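Local coordinates for GH26C (Muricauda sp. MAR_2010_75, PDB 6Q78), which probably hydrolyses internal beta-1,4-mannosidic linkages in mannans, as a family 26 glycoside hydrolase built on a TIM barrel, at residues D122-G127 with N131-Q136; R223-F228 with I246-F251; F56-D61 with Y255-L260. All coordinates share one frame; numbering follows the deposited sequence.

Contact 1: residues D122-G127 with N131-Q136; sequences DDLNDG and NWFFQQ
Asp122 lays its carboxylate almost flat on one face of the Phe133 ring, with the two planes 9° apart. This happens at the N-cap of helix 132-150, in a barrel loop after strand 112-116. The carboxylate sits toward the ring's rim, and Asp122 CG is 3.7 Å from Phe133 CE1. Asp122 CB also lies over this face as a CH-pi donor. Trp132 CE3 takes the opposite face, so the ring is sandwiched. The carboxylate has a weak, long ion pair with Arg161, which may partly offset its charge beside the ring.

Asn131 is that N-cap and works in two directions. Asn131 OD1 accepts from Phe134 N at 3.1 Å. Asn131 ND2 points back to the loop and donates to Leu124 O at 2.7 Å, nearly straight and in the carbonyl plane. A weak second bond runs from Asn131 ND2 to Asp126 OD1, while Asp126 OD2 turns to Thr128. The loop is shaped by a type I turn from Asp122 to Asn125 and by Asx turns at Asp122 and Asn125. Asn125 CG is anti to the backbone N (chi1 -175°), which places its amide beside the first turn of the helix. There Asn125 ND2 bonds to Glu137 and Phe119 O. Gly127 O stands over the centre of the Phe134 ring, and Gly127 C is 3.5 Å from Phe134 CG.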
loop_
_atom_site.group_PDB
_atom_site.type_symbol
_atom_site.label_atom_id
_atom_site.label_comp_id
_atom_site.label_asym_id
_atom_site.label_seq_id
_atom_site.Cartn_x
_atom_site.Cartn_y
_atom_site.Cartn_z
ATOM N N ASP A 122 4.817 -16.634 6.898
ATOM C CA ASP A 122 4.393 -17.332 8.107
ATOM C C ASP A 122 5.403 -18.412 8.484
ATOM O O ASP A 122 5.950 -19.099 7.612
ATOM C CB ASP A 122 3.027 -17.999 7.871
ATOM C CG ASP A 122 2.347 -18.376 9.200
ATOM O OD1 ASP A 122 2.669 -19.450 9.778
ATOM O OD2 ASP A 122 1.563 -17.540 9.699
ATOM N N ASP A 123 5.640 -18.567 9.794
ATOM C CA ASP A 123 6.538 -19.621 10.262
ATOM C C ASP A 123 6.140 -20.987 9.732
ATOM O O ASP A 123 6.996 -21.845 9.514
ATOM C CB ASP A 123 6.497 -19.715 11.787
ATOM C CG ASP A 123 7.172 -18.538 12.510
ATOM O OD1 ASP A 123 7.866 -17.749 11.865
ATOM O OD2 ASP A 123 7.015 -18.456 13.753
ATOM N N LEU A 124 4.851 -21.221 9.522
ATOM C CA LEU A 124 4.417 -22.548 9.119
ATOM C C LEU A 124 4.305 -22.716 7.612
ATOM O O LEU A 124 3.909 -23.788 7.149
ATOM C CB LEU A 124 3.059 -22.876 9.735
ATOM C CG LEU A 124 3.067 -22.958 11.256
ATOM C CD1 LEU A 124 1.718 -23.490 11.701
ATOM C CD2 LEU A 124 4.194 -23.858 11.737
ATOM N N ASN A 125 4.744 -21.737 6.828
ATOM C CA ASN A 125 4.723 -21.881 5.379
ATOM C C ASN A 125 5.973 -22.632 4.954
ATOM O O ASN A 125 7.054 -22.059 4.892
ATOM C CB ASN A 125 4.699 -20.490 4.747
ATOM C CG ASN A 125 4.559 -20.540 3.221
ATOM O OD1 ASN A 125 4.954 -21.547 2.580
ATOM N ND2 ASN A 125 4.057 -19.437 2.620
ATOM N N ASP A 126 5.818 -23.916 4.621
ATOM C CA ASP A 126 6.917 -24.789 4.239
ATOM C C ASP A 126 7.095 -24.893 2.729
ATOM O O ASP A 126 7.945 -25.666 2.258
ATOM C CB ASP A 126 6.764 -26.176 4.879
ATOM C CG ASP A 126 5.550 -26.925 4.408
ATOM O OD1 ASP A 126 5.023 -27.737 5.207
ATOM O OD2 ASP A 126 5.142 -26.772 3.250
ATOM N N GLY A 127 6.322 -24.135 1.951
ATOM C CA GLY A 127 6.587 -24.060 0.542
ATOM C C GLY A 127 6.041 -25.182 -0.290
ATOM O O GLY A 127 6.334 -25.225 -1.494
ATOM N N ASN A 131 0.396 -27.417 1.900
ATOM C CA ASN A 131 0.469 -26.471 2.999
ATOM C C ASN A 131 -0.430 -25.286 2.703
ATOM O O ASN A 131 -0.326 -24.681 1.642
ATOM C CB ASN A 131 1.931 -26.061 3.125
ATOM C CG ASN A 131 2.164 -25.063 4.261
ATOM O OD1 ASN A 131 1.728 -23.926 4.202
ATOM N ND2 ASN A 131 2.893 -25.493 5.300
ATOM N N TRP A 132 -1.340 -24.972 3.635
ATOM C CA TRP A 132 -2.333 -23.925 3.361
ATOM C C TRP A 132 -1.679 -22.565 3.146
ATOM O O TRP A 132 -2.122 -21.794 2.296
ATOM C CB TRP A 132 -3.377 -23.872 4.495
ATOM C CG TRP A 132 -4.467 -22.853 4.241
ATOM C CD1 TRP A 132 -5.531 -22.991 3.382
ATOM C CD2 TRP A 132 -4.552 -21.527 4.780
ATOM N NE1 TRP A 132 -6.286 -21.847 3.373
ATOM C CE2 TRP A 132 -5.718 -20.934 4.230
ATOM C CE3 TRP A 132 -3.755 -20.783 5.663
ATOM C CZ2 TRP A 132 -6.119 -19.628 4.561
ATOM C CZ3 TRP A 132 -4.147 -19.490 5.983
ATOM C CH2 TRP A 132 -5.316 -18.920 5.405
ATOM N N PHE A 133 -0.638 -22.251 3.905
ATOM C CA PHE A 133 0.007 -20.955 3.744
ATOM C C PHE A 133 0.680 -20.854 2.385
ATOM O O PHE A 133 0.593 -19.807 1.735
ATOM C CB PHE A 133 1.014 -20.698 4.873
ATOM C CG PHE A 133 0.380 -20.657 6.226
ATOM C CD1 PHE A 133 -0.292 -19.519 6.675
ATOM C CD2 PHE A 133 0.408 -21.784 7.018
ATOM C CE1 PHE A 133 -0.919 -19.546 7.904
ATOM C CE2 PHE A 133 -0.210 -21.777 8.267
ATOM C CZ PHE A 133 -0.879 -20.664 8.672
ATOM N N PHE A 134 1.297 -21.948 1.912
ATOM C CA PHE A 134 1.855 -21.930 0.565
ATOM C C PHE A 134 0.751 -21.810 -0.474
ATOM O O PHE A 134 0.927 -21.129 -1.500
ATOM C CB PHE A 134 2.728 -23.172 0.314
ATOM C CG PHE A 134 3.224 -23.238 -1.098
ATOM C CD1 PHE A 134 2.705 -24.142 -1.994
ATOM C CD2 PHE A 134 4.147 -22.305 -1.520
ATOM C CE1 PHE A 134 3.146 -24.158 -3.311
ATOM C CE2 PHE A 134 4.585 -22.291 -2.843
ATOM C CZ PHE A 134 4.096 -23.214 -3.732
ATOM N N GLN A 135 -0.395 -22.467 -0.253
ATOM C CA GLN A 135 -1.509 -22.298 -1.185
ATOM C C GLN A 135 -1.923 -20.838 -1.267
ATOM O O GLN A 135 -2.239 -20.334 -2.369
ATOM C CB GLN A 135 -2.690 -23.178 -0.759
ATOM C CG GLN A 135 -2.396 -24.660 -0.918
ATOM C CD GLN A 135 -3.437 -25.524 -0.256
ATOM O OE1 GLN A 135 -4.498 -25.037 0.137
ATOM N NE2 GLN A 135 -3.135 -26.823 -0.114
ATOM N N GLN A 136 -1.933 -20.119 -0.131
ATOM C CA GLN A 136 -2.263 -18.685 -0.167
ATOM C C GLN A 136 -1.195 -17.914 -0.926
ATOM O O GLN A 136 -1.521 -17.034 -1.730
ATOM C CB GLN A 136 -2.415 -18.141 1.260
ATOM C CG GLN A 136 -3.577 -18.837 2.043
ATOM C CD GLN A 136 -4.901 -18.696 1.310
ATOM O OE1 GLN A 136 -5.426 -17.590 1.175
ATOM N NE2 GLN A 136 -5.409 -19.795 0.784
#

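Contact 2: residues R223-F228 with I246-F251; sequences RPFHEF and IQLWQF
Leu248 and Phe225 meet head on, a methyl against a ring face. The contact joins helix 242-259 to the loop after strand 220-223 of the TIM barrel. Leu248 CD2 stands over the centre of the Phe225 ring, 3.6 Å from the centroid, in a CH-pi contact. Leu248 CD2 is almost equally far from all six ring carbons, with Phe225 CZ at 3.7 Å. Leu248 CG is anti to the backbone N (chi1 171°), which carries the isobutyl group off the helix toward the loop. Phe225 comes from the opposite direction. Its CG is anti to the carbonyl carbon (chi1 -52°), which presents the ring face to Leu248. Tyr196 of helix 193-208 touches both side chains, and Leu183 and Ile186 add to the cover of Leu248.

Trp249 is the second bridge. Its chi1 of -115° is far from any staggered value, so the side chain is close to eclipsed, a rotation that swings the indole toward the loop. Pro224 crosses it at about a right angle. Pro224 CG meets the benzo part of the indole obliquely, near the rim, 3.7 Å from Trp249 CZ2. Pro224 CD is 3.8 Å from Trp249 CZ2.

The next loop residues, His226 and Glu227, bind a Tris molecule, probably from the crystallisation liquor. This is consistent with an active site at the C-terminal ends of the barrel strands. Tyr245 OH, on the same helix, adds a hydrogen bond to Phe225 O. The contact between the two segments is itself purely apolar, so it rests on burial and close fit.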
loop_
_atom_site.group_PDB
_atom_site.type_symbol
_atom_site.label_atom_id
_atom_site.label_comp_id
_atom_site.label_asym_id
_atom_site.label_seq_id
_atom_site.Cartn_x
_atom_site.Cartn_y
_atom_site.Cartn_z
ATOM N N ARG A 223 5.379 -1.741 1.283
ATOM C CA ARG A 223 4.941 -0.771 2.300
ATOM C C ARG A 223 4.989 -1.418 3.674
ATOM O O ARG A 223 3.942 -1.807 4.201
ATOM C CB ARG A 223 3.517 -0.295 1.970
ATOM C CG ARG A 223 3.001 0.839 2.847
ATOM C CD ARG A 223 1.676 1.356 2.297
ATOM N NE ARG A 223 0.599 0.373 2.431
ATOM C CZ ARG A 223 -0.269 0.334 3.447
ATOM N NH1 ARG A 223 -0.210 1.198 4.458
ATOM N NH2 ARG A 223 -1.236 -0.567 3.443
ATOM N N PRO A 224 6.172 -1.570 4.279
ATOM C CA PRO A 224 6.291 -2.326 5.535
ATOM C C PRO A 224 6.092 -1.434 6.756
ATOM O O PRO A 224 6.241 -0.201 6.697
ATOM C CB PRO A 224 7.752 -2.792 5.512
ATOM C CG PRO A 224 8.459 -1.636 4.795
ATOM C CD PRO A 224 7.477 -1.202 3.695
ATOM N N PHE A 225 5.757 -2.091 7.879
ATOM C CA PHE A 225 5.729 -1.412 9.193
ATOM C C PHE A 225 4.850 -0.168 9.145
ATOM O O PHE A 225 5.185 0.906 9.652
ATOM C CB PHE A 225 7.160 -1.145 9.722
ATOM C CG PHE A 225 8.014 -2.390 9.707
ATOM C CD1 PHE A 225 7.670 -3.449 10.540
ATOM C CD2 PHE A 225 9.102 -2.525 8.849
ATOM C CE1 PHE A 225 8.397 -4.630 10.516
ATOM C CE2 PHE A 225 9.847 -3.692 8.819
ATOM C CZ PHE A 225 9.493 -4.742 9.675
ATOM N N HIS A 226 3.673 -0.353 8.551
ATOM C CA HIS A 226 2.750 0.763 8.354
ATOM C C HIS A 226 1.958 1.096 9.626
ATOM O O HIS A 226 1.842 0.304 10.576
ATOM C CB HIS A 226 1.775 0.431 7.204
ATOM C CG HIS A 226 0.865 -0.731 7.489
ATOM N ND1 HIS A 226 1.345 -1.986 7.828
ATOM C CD2 HIS A 226 -0.491 -0.839 7.468
ATOM C CE1 HIS A 226 0.330 -2.803 8.014
ATOM N NE2 HIS A 226 -0.798 -2.143 7.790
ATOM N N GLU A 227 1.385 2.292 9.631
ATOM C CA GLU A 227 0.536 2.712 10.753
ATOM C C GLU A 227 1.280 2.661 12.071
ATOM O O GLU A 227 0.677 2.425 13.134
ATOM C CB GLU A 227 -0.781 1.903 10.818
ATOM C CG GLU A 227 -1.609 2.089 9.517
ATOM C CD GLU A 227 -2.843 1.228 9.433
ATOM O OE1 GLU A 227 -3.199 0.540 10.387
ATOM O OE2 GLU A 227 -3.467 1.223 8.335
ATOM N N PHE A 228 2.576 2.976 12.022
ATOM C CA PHE A 228 3.468 2.896 13.171
ATOM C C PHE A 228 3.238 4.017 14.180
ATOM O O PHE A 228 3.861 3.988 15.263
ATOM C CB PHE A 228 4.902 3.026 12.629
ATOM C CG PHE A 228 5.128 4.312 11.847
ATOM C CD1 PHE A 228 5.380 5.502 12.519
ATOM C CD2 PHE A 228 5.038 4.337 10.470
ATOM C CE1 PHE A 228 5.546 6.679 11.804
ATOM C CE2 PHE A 228 5.221 5.519 9.745
ATOM C CZ PHE A 228 5.464 6.690 10.432
ATOM N N ILE A 246 13.670 3.886 12.763
ATOM C CA ILE A 246 14.450 4.313 11.607
ATOM C C ILE A 246 15.550 3.307 11.301
ATOM O O ILE A 246 15.809 2.981 10.129
ATOM C CB ILE A 246 15.004 5.727 11.861
ATOM C CG1 ILE A 246 13.861 6.752 11.806
ATOM C CG2 ILE A 246 16.081 6.092 10.832
ATOM C CD1 ILE A 246 14.347 8.168 12.149
ATOM N N GLN A 247 16.202 2.774 12.344
ATOM C CA GLN A 247 17.224 1.750 12.130
ATOM C C GLN A 247 16.627 0.521 11.463
ATOM O O GLN A 247 17.242 -0.081 10.579
ATOM C CB GLN A 247 17.849 1.360 13.470
ATOM C CG GLN A 247 18.967 0.343 13.340
ATOM C CD GLN A 247 19.496 -0.160 14.683
ATOM O OE1 GLN A 247 19.054 0.273 15.749
ATOM N NE2 GLN A 247 20.472 -1.060 14.626
ATOM N N LEU A 248 15.438 0.105 11.903
ATOM C CA LEU A 248 14.777 -1.035 11.276
ATOM C C LEU A 248 14.496 -0.763 9.800
ATOM O O LEU A 248 14.801 -1.600 8.932
ATOM C CB LEU A 248 13.465 -1.325 12.007
ATOM C CG LEU A 248 12.562 -2.352 11.319
ATOM C CD1 LEU A 248 13.225 -3.739 11.188
ATOM C CD2 LEU A 248 11.222 -2.462 12.057
ATOM N N TRP A 249 13.979 0.429 9.492
ATOM C CA TRP A 249 13.678 0.758 8.102
ATOM C C TRP A 249 14.941 0.752 7.244
ATOM O O TRP A 249 14.948 0.199 6.136
ATOM C CB TRP A 249 12.999 2.122 8.025
ATOM C CG TRP A 249 11.581 2.038 7.515
ATOM C CD1 TRP A 249 10.473 1.789 8.267
ATOM C CD2 TRP A 249 11.116 2.156 6.152
ATOM N NE1 TRP A 249 9.350 1.772 7.475
ATOM C CE2 TRP A 249 9.717 1.992 6.176
ATOM C CE3 TRP A 249 11.744 2.441 4.915
ATOM C CZ2 TRP A 249 8.947 2.075 5.019
ATOM C CZ3 TRP A 249 10.988 2.492 3.803
ATOM C CH2 TRP A 249 9.609 2.341 3.858
ATOM N N GLN A 250 16.013 1.395 7.727
ATOM C CA GLN A 250 17.222 1.494 6.914
ATOM C C GLN A 250 17.868 0.128 6.734
ATOM O O GLN A 250 18.339 -0.203 5.636
ATOM C CB GLN A 250 18.195 2.509 7.507
ATOM C CG GLN A 250 17.603 3.919 7.512
ATOM C CD GLN A 250 18.552 4.927 8.109
ATOM O OE1 GLN A 250 19.526 4.568 8.771
ATOM N NE2 GLN A 250 18.259 6.213 7.897
ATOM N N PHE A 251 17.915 -0.674 7.802
ATOM C CA PHE A 251 18.431 -2.025 7.663
ATOM C C PHE A 251 17.626 -2.799 6.633
ATOM O O PHE A 251 18.201 -3.499 5.775
ATOM C CB PHE A 251 18.396 -2.786 8.986
ATOM C CG PHE A 251 18.753 -4.209 8.812
ATOM C CD1 PHE A 251 20.089 -4.584 8.758
ATOM C CD2 PHE A 251 17.765 -5.167 8.656
ATOM C CE1 PHE A 251 20.424 -5.901 8.531
ATOM C CE2 PHE A 251 18.096 -6.484 8.423
ATOM C CZ PHE A 251 19.418 -6.853 8.361
#

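Contact 3: residues F56-D61 with Y255-L260; sequences FMVNPD and YLKNTL
A wide pi-type turn ends helix 242-259 of the barrel, and from it Lys257 reaches across to Val58 and Asn59 in the loop that leads into helix 64-76. The turn is marked by the backbone bond from Leu260 N to Tyr255 O, 2.9 Å long.

Lys257 carries the contact with its aliphatic chain rather than its charge. Lys257 CD is 3.5 Å from Asn59 CB and 3.7 Å from Asn59 CG. The two side chains slide past each other in opposite directions. Farther along, Lys257 CE packs 3.9 Å from Val58 CG1. The carbonyl oxygen Val58 O also lies close, 3.7 Å from Lys257 CD. The lysine chain leaves the helix extended and then bends twice, at chi3 (65°) and chi4 (75°). These bends fold the ammonium back toward its own helix, where Lys257 NZ donates to Asn258 OD1 at 2.9 Å.

Two hydrogen bonds hold the Asn59 amide. Asn59 OD1 accepts from Asp61 N at 2.9 Å in an Asx turn, the donor lying above the carbonyl plane. Asn59 ND2 bonds to Asn263, just past the helix. An alanine in place of Lys257 would remove the methylene chain, and would probably leave Asn59 CB and Val58 without that cover and Asn258 OD1 without its ammonium partner.

Val58 also touches Phe267 of strand 265-269, and Val58 N bonds to Asp292. The loop is thus fastened both to the helix and to the strand that follows it. The C-terminal end of helix 242-259 turns here into strand 265-269. The contact therefore lies at the N-terminal end of the strands of the TIM barrel, away from the strand C-termini where active sites of this fold lie.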
loop_
_atom_site.group_PDB
_atom_site.type_symbol
_atom_site.label_atom_id
_atom_site.label_comp_id
_atom_site.label_asym_id
_atom_site.label_seq_id
_atom_site.Cartn_x
_atom_site.Cartn_y
_atom_site.Cartn_z
ATOM N N PHE A 56 16.330 9.737 -8.855
ATOM C CA PHE A 56 15.372 10.119 -7.824
ATOM C C PHE A 56 14.821 8.930 -7.065
ATOM O O PHE A 56 13.915 9.107 -6.239
ATOM C CB PHE A 56 14.233 10.922 -8.448
ATOM C CG PHE A 56 14.709 12.178 -9.062
ATOM C CD1 PHE A 56 15.080 13.238 -8.263
ATOM C CD2 PHE A 56 14.901 12.268 -10.438
ATOM C CE1 PHE A 56 15.565 14.399 -8.820
ATOM C CE2 PHE A 56 15.399 13.426 -10.990
ATOM C CZ PHE A 56 15.722 14.480 -10.183
ATOM N N MET A 57 15.351 7.739 -7.319
ATOM C CA MET A 57 14.845 6.484 -6.775
ATOM C C MET A 57 15.731 5.946 -5.656
ATOM O O MET A 57 16.952 6.131 -5.659
ATOM C CB MET A 57 14.752 5.426 -7.865
ATOM C CG MET A 57 13.695 5.788 -8.878
ATOM S SD MET A 57 13.641 4.642 -10.278
ATOM C CE MET A 57 13.168 3.097 -9.444
ATOM N N VAL A 58 15.099 5.251 -4.693
ATOM C CA VAL A 58 15.885 4.559 -3.668
ATOM C C VAL A 58 16.889 3.629 -4.332
ATOM O O VAL A 58 18.055 3.527 -3.910
ATOM C CB VAL A 58 14.955 3.785 -2.708
ATOM C CG1 VAL A 58 15.767 2.833 -1.836
ATOM C CG2 VAL A 58 14.224 4.748 -1.848
ATOM N N ASN A 59 16.451 2.921 -5.371
ATOM C CA ASN A 59 17.326 1.960 -6.041
ATOM C C ASN A 59 17.589 2.412 -7.469
ATOM O O ASN A 59 16.802 2.108 -8.376
ATOM C CB ASN A 59 16.727 0.555 -6.010
ATOM C CG ASN A 59 17.612 -0.450 -6.675
ATOM O OD1 ASN A 59 18.761 -0.136 -7.030
ATOM N ND2 ASN A 59 17.107 -1.677 -6.835
ATOM N N PRO A 60 18.665 3.161 -7.712
ATOM C CA PRO A 60 18.978 3.562 -9.088
ATOM C C PRO A 60 19.302 2.387 -10.004
ATOM O O PRO A 60 19.383 2.589 -11.222
ATOM C CB PRO A 60 20.185 4.491 -8.911
ATOM C CG PRO A 60 20.771 4.093 -7.622
ATOM C CD PRO A 60 19.636 3.694 -6.742
ATOM N N ASP A 61 19.521 1.189 -9.463
ATOM C CA ASP A 61 19.771 -0.012 -10.254
ATOM C C ASP A 61 18.511 -0.841 -10.463
ATOM O O ASP A 61 18.599 -2.027 -10.808
ATOM C CB ASP A 61 20.865 -0.855 -9.600
ATOM C CG ASP A 61 22.182 -0.109 -9.487
ATOM O OD1 ASP A 61 22.592 0.525 -10.476
ATOM O OD2 ASP A 61 22.800 -0.143 -8.397
ATOM N N TYR A 255 19.136 -4.271 3.205
ATOM C CA TYR A 255 19.278 -5.716 3.087
ATOM C C TYR A 255 18.570 -6.232 1.838
ATOM O O TYR A 255 19.117 -7.079 1.113
ATOM C CB TYR A 255 18.732 -6.391 4.344
ATOM C CG TYR A 255 19.192 -7.832 4.516
ATOM C CD1 TYR A 255 20.486 -8.117 4.903
ATOM C CD2 TYR A 255 18.327 -8.898 4.321
ATOM C CE1 TYR A 255 20.912 -9.420 5.069
ATOM C CE2 TYR A 255 18.746 -10.217 4.507
ATOM C CZ TYR A 255 20.041 -10.464 4.862
ATOM O OH TYR A 255 20.486 -11.771 5.035
ATOM N N LEU A 256 17.366 -5.719 1.563
ATOM C CA LEU A 256 16.645 -6.142 0.361
ATOM C C LEU A 256 17.323 -5.661 -0.919
ATOM O O LEU A 256 17.552 -6.451 -1.847
ATOM C CB LEU A 256 15.225 -5.607 0.394
ATOM C CG LEU A 256 14.336 -6.369 1.394
ATOM C CD1 LEU A 256 13.068 -5.592 1.635
ATOM C CD2 LEU A 256 14.000 -7.731 0.812
ATOM N N LYS A 257 17.681 -4.375 -0.972
ATOM C CA LYS A 257 18.224 -3.794 -2.204
ATOM C C LYS A 257 19.655 -4.239 -2.465
ATOM O O LYS A 257 20.011 -4.597 -3.596
ATOM C CB LYS A 257 18.130 -2.272 -2.112
ATOM C CG LYS A 257 18.930 -1.519 -3.165
ATOM C CD LYS A 257 18.593 -0.019 -3.088
ATOM C CE LYS A 257 19.031 0.613 -1.802
ATOM N NZ LYS A 257 20.502 0.774 -1.858
ATOM N N ASN A 258 20.501 -4.232 -1.440
ATOM C CA ASN A 258 21.920 -4.478 -1.622
ATOM C C ASN A 258 22.290 -5.937 -1.363
ATOM O O ASN A 258 22.760 -6.621 -2.272
ATOM C CB ASN A 258 22.717 -3.485 -0.761
ATOM C CG ASN A 258 22.449 -2.045 -1.171
ATOM O OD1 ASN A 258 22.088 -1.203 -0.354
ATOM N ND2 ASN A 258 22.604 -1.765 -2.450
ATOM N N THR A 259 22.064 -6.445 -0.150
ATOM C CA THR A 259 22.462 -7.820 0.148
ATOM C C THR A 259 21.734 -8.831 -0.729
ATOM O O THR A 259 22.353 -9.781 -1.234
ATOM C CB THR A 259 22.247 -8.105 1.632
ATOM O OG1 THR A 259 23.010 -7.159 2.380
ATOM C CG2 THR A 259 22.725 -9.499 1.992
ATOM N N LEU A 260 20.425 -8.650 -0.927
ATOM C CA LEU A 260 19.610 -9.631 -1.642
ATOM C C LEU A 260 19.322 -9.217 -3.086
ATOM O O LEU A 260 18.579 -9.917 -3.787
ATOM C CB LEU A 260 18.294 -9.896 -0.887
ATOM C CG LEU A 260 18.507 -10.347 0.552
ATOM C CD1 LEU A 260 17.178 -10.552 1.196
ATOM C CD2 LEU A 260 19.359 -11.625 0.616
#

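How the contacts relate
Contact 3 opens first, at 56-61 before helix 64-76, and closes last, at 255-260. The 193 residues between its segments include strands 81-86, 112-116, 153-157 and 220-223. Both other contacts fall within this span. Contact 1 comes first and closes a short surface loop, with three residues between its segments, at the start of helix 132-150. Contact 2 follows in series and closes a loop with 17 residues between its segments, from the end of strand 220-223 into helix 242-259. None cross. Contacts 2 and 3 share helix 242-259. One ties it to the loop after strand 220-223, the other to the N-terminal loop. Contact 1 stands apart, its nearest atoms about 13 Å from contact 2.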